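Local coordinates for uncharacterized conserved protein (Vibrio parahaemolyticus, PDB 3MUQ) that is of unknown function but belongs to the periplasmic-binding-protein superfamily and may bind a small solute, as its relatives do, at residues Y74-R79 and I211-A216; D221-P226 and E230-F235. All coordinates share one frame; numbering follows the deposited sequence.

Contact 1: residues Y74-R79 and I211-A216; sequences YGVLPR and INYQGA
Leu77 and Tyr213 meet at the ends of their side chains: methyl CD1 of Leu77 sits 3.6 Å from the phenol oxygen OH of Tyr213, and the two side chains cross at about a right angle. Val76 adds a looser touch. Its CG2 comes up to the edge of the phenol ring, near the ring plane, and lies 4.5 Å from CE1 of Tyr213. No hydrogen bond joins the two segments, and only 82 Å² is buried between them, so this is a light contact at the protein surface.

The backbones stay well apart, with Val76 CA and Tyr213 CA 10.6 Å from each other, and the tyrosine has to span most of that gap. It does so because its CG is anti to the backbone N (chi1 178°), which swings the ring out from the first turn of helix 213-224. On the other side the chain turns a corner at Leu77, whose left-handed backbone conformation separates strand 75-76 from the strand that follows.

Further out, the start of the helix is pinned. Asn212 is its N-cap: OD1 of Asn212 accepts from N of Gly215 at 3.0 Å, with the donor standing well above the carbonyl plane. Asn212 is also the centre of an inverse gamma turn, closed by a weak bond from Tyr213 N to Ile211 O. The other end of the Asn212 amide, ND2, donates to His6 O on strand 6-12. Strand 195-203 adjoins both segments: Leu202 hydrogen-bonds with the Val76 backbone and touches the Tyr213 side chain.

Within the PBP-type domain, the contact thus joins a corner of the mixed sheet to a helix start by van der Waals forces alone; the Asn212 hydrogen bonds do not cross it.

Contact 2: residues D221-P226 and E230-F235; sequences DWLVNP and ELINGF
Trp222 and Leu231 touch at the corner between the two consecutive C-terminal helices of this PBP-type protein, where helix 213-224 ends, helical geometry is interrupted at Asn225 and helix 226-236 sets off. CD1 of Leu231 rests 3.6 Å from CH2 of Trp222 and reaches CZ2 almost as closely, the methyl approaching the indole obliquely and the two side chains crossing at about a right angle. With chi1 at -178° the indole extends away from the backbone N, and its six-membered ring reaches the second helix.

Leu223 and Ile232 continue the packing. CD1 of Ile232 lies 3.7 Å from the carbonyl O of Leu223, an oxygen hydrogen-bonded to Gln229 NE2; the apolar touch is the longer one, 4.4 Å from the same methyl to CD2 of Leu223. That leucine CD2 also lies in plane at the edge of the Trp222 ring, linking the two pairs. Beyond them, Leu81 of strand 78-90 touches both Leu223 and Ile232, while Trp222 NE1 donates to Asp31 and Leu231 leans on helix 20-32.

Glu230 forms the loose side. Its chain runs out fully extended at an exposed position, and only its root is engaged, with CB 3.4 Å from O of Pro226. The backbone beside it is firmly held: Glu230 N donates to Pro226 O at 2.8 Å, the bond of the opening turn of helix 226-236. Asn233 ND2 of the second subunit donates to that oxygen too, placing the corner at the subunit interface.

Asn225 occupies the N-cap position but makes no capping bond with its side chain, which instead turns back to the helix just ended: ND2 of Asn225 donates to O of Asp221 at 2.7 Å, at a bent N-H...O angle of 130°.

Overall arrangement
Helix 213-224 serves both contacts, its first turn in contact 1 and its last in contact 2, and they lie about 18 Å apart, centre to centre. They also meet directly: Arg79 NH1, from the strand side of contact 1, forms a salt bridge of 2.8 Å with Asp221 OD1 of contact 2, and Arg79 CB packs 4.0 Å from Val224 CG1. Asp221 OD2 has a second charged partner in Lys217, on the same helix. Contact 1 is a surface contact, its centre about 22 Å from the chain centre, whereas contact 2 is buried, its centre about 14 Å from that point. Arg79 also packs on Tyr83 of the second subunit, so the strand-helix connection lies close to the dimer interface.

Contact 1: residues Y74-R79 and I211-A216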
loop_
_atom_site.group_PDB
_atom_site.type_symbol
_atom_site.label_atom_id
_atom_site.label_comp_id
_atom_site.label_asym_id
_atom_site.label_seq_id
_atom_site.Cartn_x
_atom_site.Cartn_y
_atom_site.Cartn_z
ATOM N N TYR A 74 -7.649 22.280 -0.381
ATOM C CA TYR A 74 -8.257 21.961 0.904
ATOM C C TYR A 74 -7.437 20.926 1.660
ATOM O O TYR A 74 -7.278 21.008 2.879
ATOM C CB TYR A 74 -9.686 21.453 0.707
ATOM C CG TYR A 74 -10.599 22.474 0.057
ATOM C CD1 TYR A 74 -10.297 23.824 0.089
ATOM C CD2 TYR A 74 -11.757 22.073 -0.595
ATOM C CE1 TYR A 74 -11.135 24.763 -0.522
ATOM C CE2 TYR A 74 -12.594 22.987 -1.195
ATOM C CZ TYR A 74 -12.284 24.326 -1.157
ATOM O OH TYR A 74 -13.127 25.210 -1.760
ATOM N N GLY A 75 -6.912 19.952 0.927
ATOM C CA GLY A 75 -6.080 18.920 1.523
ATOM C C GLY A 75 -4.708 18.865 0.878
ATOM O O GLY A 75 -4.529 19.321 -0.273
ATOM N N VAL A 76 -3.746 18.314 1.619
ATOM C CA VAL A 76 -2.381 18.152 1.139
ATOM C C VAL A 76 -1.839 16.776 1.512
ATOM O O VAL A 76 -2.448 16.066 2.308
ATOM C CB VAL A 76 -1.441 19.220 1.749
ATOM C CG1 VAL A 76 -1.868 20.636 1.333
ATOM C CG2 VAL A 76 -1.396 19.081 3.270
ATOM N N LEU A 77 -0.676 16.437 0.948
ATOM C CA LEU A 77 -0.044 15.121 1.090
ATOM C C LEU A 77 -1.005 13.942 0.991
ATOM O O LEU A 77 -1.014 13.066 1.859
ATOM C CB LEU A 77 0.756 15.038 2.392
ATOM C CG LEU A 77 1.911 16.028 2.477
ATOM C CD1 LEU A 77 2.685 15.849 3.778
ATOM C CD2 LEU A 77 2.812 15.828 1.248
ATOM N N PRO A 78 -1.800 13.895 -0.083
ATOM C CA PRO A 78 -2.698 12.756 -0.235
ATOM C C PRO A 78 -1.891 11.483 -0.458
ATOM O O PRO A 78 -0.872 11.490 -1.155
ATOM C CB PRO A 78 -3.486 13.110 -1.487
ATOM C CG PRO A 78 -2.564 13.982 -2.248
ATOM C CD PRO A 78 -1.947 14.848 -1.192
ATOM N N ARG A 79 -2.346 10.400 0.152
ATOM C CA ARG A 79 -1.636 9.146 0.072
ATOM C C ARG A 79 -2.616 8.026 -0.084
ATOM O O ARG A 79 -3.644 7.975 0.607
ATOM C CB ARG A 79 -0.796 8.924 1.320
ATOM C CG ARG A 79 0.497 9.720 1.306
ATOM C CD ARG A 79 0.855 10.124 2.696
ATOM N NE ARG A 79 2.136 10.812 2.764
ATOM C CZ ARG A 79 2.828 10.951 3.884
ATOM N NH1 ARG A 79 2.336 10.452 5.012
ATOM N NH2 ARG A 79 3.998 11.585 3.882
ATOM N N ILE A 211 -5.270 23.659 13.186
ATOM C CA ILE A 211 -5.477 22.210 13.276
ATOM C C ILE A 211 -4.212 21.453 13.706
ATOM O O ILE A 211 -3.096 21.990 13.688
ATOM C CB ILE A 211 -6.133 21.569 11.997
ATOM C CG1 ILE A 211 -5.315 21.853 10.746
ATOM C CG2 ILE A 211 -7.591 22.016 11.828
ATOM C CD1 ILE A 211 -4.214 20.856 10.508
ATOM N N ASN A 212 -4.405 20.197 14.092
ATOM C CA ASN A 212 -3.317 19.392 14.605
ATOM C C ASN A 212 -2.587 18.681 13.466
ATOM O O ASN A 212 -2.759 17.483 13.242
ATOM C CB ASN A 212 -3.839 18.398 15.641
ATOM C CG ASN A 212 -2.718 17.628 16.319
ATOM O OD1 ASN A 212 -1.541 17.908 16.097
ATOM N ND2 ASN A 212 -3.085 16.655 17.158
ATOM N N TYR A 213 -1.768 19.446 12.755
ATOM C CA TYR A 213 -1.062 18.945 11.586
ATOM C C TYR A 213 0.000 17.926 11.989
ATOM O O TYR A 213 0.213 16.923 11.301
ATOM C CB TYR A 213 -0.429 20.097 10.816
ATOM C CG TYR A 213 0.374 19.648 9.616
ATOM C CD1 TYR A 213 -0.253 19.327 8.427
ATOM C CD2 TYR A 213 1.755 19.548 9.674
ATOM C CE1 TYR A 213 0.467 18.916 7.329
ATOM C CE2 TYR A 213 2.494 19.128 8.567
ATOM C CZ TYR A 213 1.839 18.820 7.402
ATOM O OH TYR A 213 2.546 18.412 6.291
ATOM N N GLN A 214 0.649 18.182 13.119
ATOM C CA GLN A 214 1.704 17.309 13.597
ATOM C C GLN A 214 1.153 15.924 13.883
ATOM O O GLN A 214 1.725 14.925 13.460
ATOM C CB GLN A 214 2.348 17.879 14.857
ATOM C CG GLN A 214 3.400 16.963 15.454
ATOM C CD GLN A 214 4.190 17.623 16.577
ATOM O OE1 GLN A 214 3.627 18.326 17.420
ATOM N NE2 GLN A 214 5.505 17.395 16.592
ATOM N N GLY A 215 0.045 15.868 14.612
ATOM C CA GLY A 215 -0.585 14.601 14.914
ATOM C C GLY A 215 -1.154 13.926 13.676
ATOM O O GLY A 215 -1.051 12.705 13.522
ATOM N N ALA A 216 -1.768 14.713 12.796
ATOM C CA ALA A 216 -2.349 14.170 11.563
ATOM C C ALA A 216 -1.262 13.608 10.644
ATOM O O ALA A 216 -1.396 12.517 10.075
ATOM C CB ALA A 216 -3.183 15.249 10.828
#

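Contact 2: residues D221-P226 and E230-F235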
loop_
_atom_site.group_PDB
_atom_site.type_symbol
_atom_site.label_atom_id
_atom_site.label_comp_id
_atom_site.label_asym_id
_atom_site.label_seq_id
_atom_site.Cartn_x
_atom_site.Cartn_y
_atom_site.Cartn_z
ATOM N N ASP A 221 1.826 9.208 8.182
ATOM C CA ASP A 221 3.144 8.573 8.068
ATOM C C ASP A 221 3.090 7.139 8.617
ATOM O O ASP A 221 3.575 6.196 7.996
ATOM C CB ASP A 221 4.206 9.376 8.842
ATOM C CG ASP A 221 4.526 10.702 8.194
ATOM O OD1 ASP A 221 4.194 10.876 6.999
ATOM O OD2 ASP A 221 5.114 11.570 8.880
ATOM N N TRP A 222 2.482 6.971 9.784
ATOM C CA TRP A 222 2.381 5.641 10.380
ATOM C C TRP A 222 1.568 4.696 9.482
ATOM O O TRP A 222 1.949 3.542 9.262
ATOM C CB TRP A 222 1.754 5.754 11.769
ATOM C CG TRP A 222 1.618 4.465 12.543
ATOM C CD1 TRP A 222 2.534 3.926 13.411
ATOM C CD2 TRP A 222 0.483 3.579 12.556
ATOM N NE1 TRP A 222 2.042 2.754 13.956
ATOM C CE2 TRP A 222 0.790 2.516 13.446
ATOM C CE3 TRP A 222 -0.753 3.578 11.904
ATOM C CZ2 TRP A 222 -0.103 1.455 13.695
ATOM C CZ3 TRP A 222 -1.645 2.531 12.156
ATOM C CH2 TRP A 222 -1.312 1.478 13.046
ATOM N N LEU A 223 0.455 5.187 8.947
ATOM C CA LEU A 223 -0.418 4.361 8.111
ATOM C C LEU A 223 0.255 3.822 6.857
ATOM O O LEU A 223 -0.055 2.700 6.419
ATOM C CB LEU A 223 -1.678 5.137 7.699
ATOM C CG LEU A 223 -2.693 5.449 8.794
ATOM C CD1 LEU A 223 -3.699 6.512 8.308
ATOM C CD2 LEU A 223 -3.396 4.176 9.214
ATOM N N VAL A 224 1.166 4.602 6.275
ATOM C CA VAL A 224 1.832 4.156 5.035
ATOM C C VAL A 224 3.198 3.498 5.273
ATOM O O VAL A 224 3.813 2.984 4.346
ATOM C CB VAL A 224 1.974 5.291 3.986
ATOM C CG1 VAL A 224 0.583 5.869 3.593
ATOM C CG2 VAL A 224 2.915 6.375 4.486
ATOM N N ASN A 225 3.681 3.521 6.507
ATOM C CA ASN A 225 4.918 2.822 6.799
ATOM C C ASN A 225 4.605 1.363 7.150
ATOM O O ASN A 225 3.457 1.027 7.471
ATOM C CB ASN A 225 5.744 3.546 7.879
ATOM C CG ASN A 225 6.596 4.718 7.301
ATOM O OD1 ASN A 225 7.831 4.712 7.387
ATOM N ND2 ASN A 225 5.926 5.724 6.721
ATOM N N PRO A 226 5.610 0.484 7.056
ATOM C CA PRO A 226 5.326 -0.948 7.186
ATOM C C PRO A 226 4.550 -1.343 8.443
ATOM O O PRO A 226 3.749 -2.275 8.366
ATOM C CB PRO A 226 6.723 -1.589 7.140
ATOM C CG PRO A 226 7.493 -0.669 6.270
ATOM C CD PRO A 226 7.007 0.724 6.646
ATOM N N GLU A 230 1.203 -3.412 7.832
ATOM C CA GLU A 230 1.026 -4.772 8.360
ATOM C C GLU A 230 -0.393 -4.945 8.903
ATOM O O GLU A 230 -1.076 -5.948 8.622
ATOM C CB GLU A 230 2.055 -5.053 9.453
ATOM C CG GLU A 230 2.119 -6.495 9.936
ATOM C CD GLU A 230 3.189 -6.700 10.999
ATOM O OE1 GLU A 230 3.767 -5.694 11.468
ATOM O OE2 GLU A 230 3.458 -7.867 11.367
ATOM N N LEU A 231 -0.853 -3.953 9.665
ATOM C CA LEU A 231 -2.184 -4.022 10.268
ATOM C C LEU A 231 -3.307 -3.876 9.251
ATOM O O LEU A 231 -4.320 -4.579 9.329
ATOM C CB LEU A 231 -2.326 -2.972 11.365
ATOM C CG LEU A 231 -1.319 -3.247 12.482
ATOM C CD1 LEU A 231 -1.202 -2.066 13.445
ATOM C CD2 LEU A 231 -1.708 -4.526 13.193
ATOM N N ILE A 232 -3.132 -2.953 8.307
ATOM C CA ILE A 232 -4.088 -2.780 7.218
ATOM C C ILE A 232 -4.239 -4.071 6.402
ATOM O O ILE A 232 -5.361 -4.510 6.089
ATOM C CB ILE A 232 -3.653 -1.616 6.299
ATOM C CG1 ILE A 232 -3.806 -0.285 7.044
ATOM C CG2 ILE A 232 -4.442 -1.616 4.986
ATOM C CD1 ILE A 232 -3.247 0.893 6.287
ATOM N N ASN A 233 -3.109 -4.686 6.065
ATOM C CA ASN A 233 -3.136 -5.935 5.321
ATOM C C ASN A 233 -3.787 -7.027 6.141
ATOM O O ASN A 233 -4.620 -7.785 5.630
ATOM C CB ASN A 233 -1.728 -6.365 4.905
ATOM C CG ASN A 233 -1.163 -5.497 3.814
ATOM O OD1 ASN A 233 -1.907 -4.965 2.980
ATOM N ND2 ASN A 233 0.164 -5.335 3.811
ATOM N N GLY A 234 -3.404 -7.114 7.414
ATOM C CA GLY A 234 -4.006 -8.088 8.309
ATOM C C GLY A 234 -5.519 -7.996 8.251
ATOM O O GLY A 234 -6.220 -9.006 8.207
ATOM N N PHE A 235 -6.026 -6.769 8.233
ATOM C CA PHE A 235 -7.458 -6.551 8.160
ATOM C C PHE A 235 -8.048 -6.976 6.804
ATOM O O PHE A 235 -9.190 -7.440 6.743
ATOM C CB PHE A 235 -7.788 -5.084 8.445
ATOM C CG PHE A 235 -9.236 -4.735 8.238
ATOM C CD1 PHE A 235 -10.179 -5.018 9.219
ATOM C CD2 PHE A 235 -9.657 -4.120 7.067
ATOM C CE1 PHE A 235 -11.519 -4.694 9.033
ATOM C CE2 PHE A 235 -11.000 -3.791 6.871
ATOM C CZ PHE A 235 -11.928 -4.074 7.854
#